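PDB 1ZS3: lactococcus lactis MG1363 DpsA from Lactococcus lactis, which binds DNA as a dodecameric Dps protein of the ferritin-like family and probably protects it during oxidative stress. Local coordinates for residues H33-L38 / I85-T90. Numbering follows the deposited sequence.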
loop_
_atom_site.group_PDB
_atom_site.type_symbol
_atom_site.label_atom_id
_atom_site.label_comp_id
_atom_site.label_asym_id
_atom_site.label_seq_id
_atom_site.Cartn_x
_atom_site.Cartn_y
_atom_site.Cartn_z
ATOM N N HIS A 33 34.887 12.819 15.033
ATOM C CA HIS A 33 34.347 12.965 16.345
ATOM C C HIS A 33 32.802 12.865 16.320
ATOM O O HIS A 33 32.157 12.391 17.275
ATOM C CB HIS A 33 34.741 14.319 16.856
ATOM C CG HIS A 33 36.197 14.476 17.256
ATOM N ND1 HIS A 33 36.914 13.546 18.094
ATOM C CD2 HIS A 33 37.036 15.526 17.055
ATOM C CE1 HIS A 33 38.141 14.008 18.288
ATOM N NE2 HIS A 33 38.228 15.218 17.735
ATOM N N VAL A 34 32.192 13.360 15.233
ATOM C CA VAL A 34 30.752 13.416 15.160
ATOM C C VAL A 34 30.291 12.006 14.987
ATOM O O VAL A 34 29.456 11.555 15.759
ATOM C CB VAL A 34 30.263 14.263 13.998
ATOM C CG1 VAL A 34 28.797 14.051 13.798
ATOM C CG2 VAL A 34 30.567 15.708 14.286
ATOM N N LEU A 35 30.921 11.304 14.045
ATOM C CA LEU A 35 30.582 9.921 13.747
ATOM C C LEU A 35 30.837 8.967 14.873
ATOM O O LEU A 35 30.173 7.921 14.977
ATOM C CB LEU A 35 31.425 9.405 12.582
ATOM C CG LEU A 35 31.115 10.023 11.235
ATOM C CD1 LEU A 35 32.181 9.594 10.271
ATOM C CD2 LEU A 35 29.733 9.550 10.770
ATOM N N SER A 36 31.830 9.294 15.690
ATOM C CA SER A 36 32.208 8.365 16.763
ATOM C C SER A 36 31.183 8.574 17.854
ATOM O O SER A 36 30.691 7.594 18.429
ATOM C CB SER A 36 33.644 8.522 17.265
ATOM O OG SER A 36 34.584 7.905 16.387
ATOM N N ASN A 37 30.887 9.843 18.129
ATOM C CA ASN A 37 29.796 10.202 19.011
ATOM C C ASN A 37 28.481 9.518 18.615
ATOM O O ASN A 37 27.756 9.031 19.477
ATOM C CB ASN A 37 29.616 11.728 19.084
ATOM C CG ASN A 37 30.713 12.414 19.917
ATOM O OD1 ASN A 37 31.557 11.747 20.500
ATOM N ND2 ASN A 37 30.717 13.749 19.934
ATOM N N LEU A 38 28.174 9.463 17.319
ATOM C CA LEU A 38 26.953 8.851 16.828
ATOM C C LEU A 38 26.876 7.418 17.302
ATOM O O LEU A 38 25.842 6.996 17.794
ATOM C CB LEU A 38 26.858 8.906 15.309
ATOM C CG LEU A 38 26.490 10.279 14.762
ATOM C CD1 LEU A 38 26.618 10.211 13.274
ATOM C CD2 LEU A 38 25.087 10.719 15.209
ATOM N N ILE A 85 37.875 9.539 4.777
ATOM C CA ILE A 85 38.029 8.327 5.511
ATOM C C ILE A 85 37.280 8.480 6.806
ATOM O O ILE A 85 37.009 9.592 7.291
ATOM C CB ILE A 85 39.555 8.063 5.744
ATOM C CG1 ILE A 85 40.016 6.860 4.901
ATOM C CG2 ILE A 85 39.914 7.895 7.230
ATOM C CD1 ILE A 85 40.214 7.149 3.407
ATOM N N VAL A 86 36.902 7.337 7.330
ATOM C CA VAL A 86 35.849 7.274 8.317
ATOM C C VAL A 86 36.227 6.291 9.418
ATOM O O VAL A 86 36.749 5.203 9.136
ATOM C CB VAL A 86 34.526 6.923 7.578
ATOM C CG1 VAL A 86 33.654 5.961 8.351
ATOM C CG2 VAL A 86 33.767 8.206 7.257
ATOM N N PRO A 87 35.987 6.665 10.665
ATOM C CA PRO A 87 36.184 5.736 11.778
ATOM C C PRO A 87 35.300 4.523 11.632
ATOM O O PRO A 87 34.125 4.746 11.366
ATOM C CB PRO A 87 35.753 6.542 12.994
ATOM C CG PRO A 87 35.783 7.981 12.556
ATOM C CD PRO A 87 35.596 8.013 11.110
ATOM N N SER A 88 35.811 3.300 11.784
ATOM C CA SER A 88 35.016 2.111 11.513
ATOM C C SER A 88 35.323 0.929 12.422
ATOM O O SER A 88 35.035 -0.229 12.037
ATOM C CB SER A 88 35.283 1.693 10.078
ATOM O OG SER A 88 36.616 1.264 9.906
ATOM N N THR A 89 35.886 1.180 13.609
ATOM C CA THR A 89 36.032 0.114 14.658
ATOM C C THR A 89 35.837 0.727 16.051
ATOM O O THR A 89 36.001 1.918 16.242
ATOM C CB THR A 89 37.446 -0.430 14.642
ATOM O OG1 THR A 89 38.388 0.620 14.962
ATOM C CG2 THR A 89 37.857 -0.958 13.283
ATOM N N THR A 90 35.577 -0.129 17.021
ATOM C CA THR A 90 35.360 0.239 18.443
ATOM C C THR A 90 36.514 1.035 18.993
ATOM O O THR A 90 36.347 2.042 19.690
ATOM C CB THR A 90 35.261 -1.046 19.324
ATOM O OG1 THR A 90 34.499 -2.044 18.639
ATOM C CG2 THR A 90 34.447 -0.784 20.564
#
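Val-86 O is gripped from a second subunit, by a hydrogen bond from Tyr-51 OH and a weak one from Lys-107 NZ, while the side chain of Val-86 meets Leu-35 of helix 27-51. Leu-35 points at the loop and touches it through a single methyl: CD1 lies 3.7 Å from Val-86 CG2 and 3.9 Å from Pro-87 CD. The leucine side chain runs at about a right angle to both partners. One residue on, Ser-36 OG, hydrogen-bonded to Gly-32 O one helical turn back, lies 3.8 Å from Pro-87 CB in plain van der Waals contact. The Ser-36 chi1 of -79° sets OG beside its own backbone N and anti to its own carbonyl carbon, from where it reaches back to Gly-32 O while lying against the proline. Phe-72 and Leu-79 of helix 55-81 pack on Leu-35 and Val-86 respectively, and Phe-93 of helix 90-96 covers both Ser-36 and Pro-87. Thr-89 is the N-cap of helix 90-96, its OG1 hydrogen-bonded to Glu-92 N. The connection between the second and third bundle helices thus meets helix 27-51 through van der Waals contact alone, mostly apolar, while Val-86 O serves the subunit interface and Thr-89 OG1 the helix start.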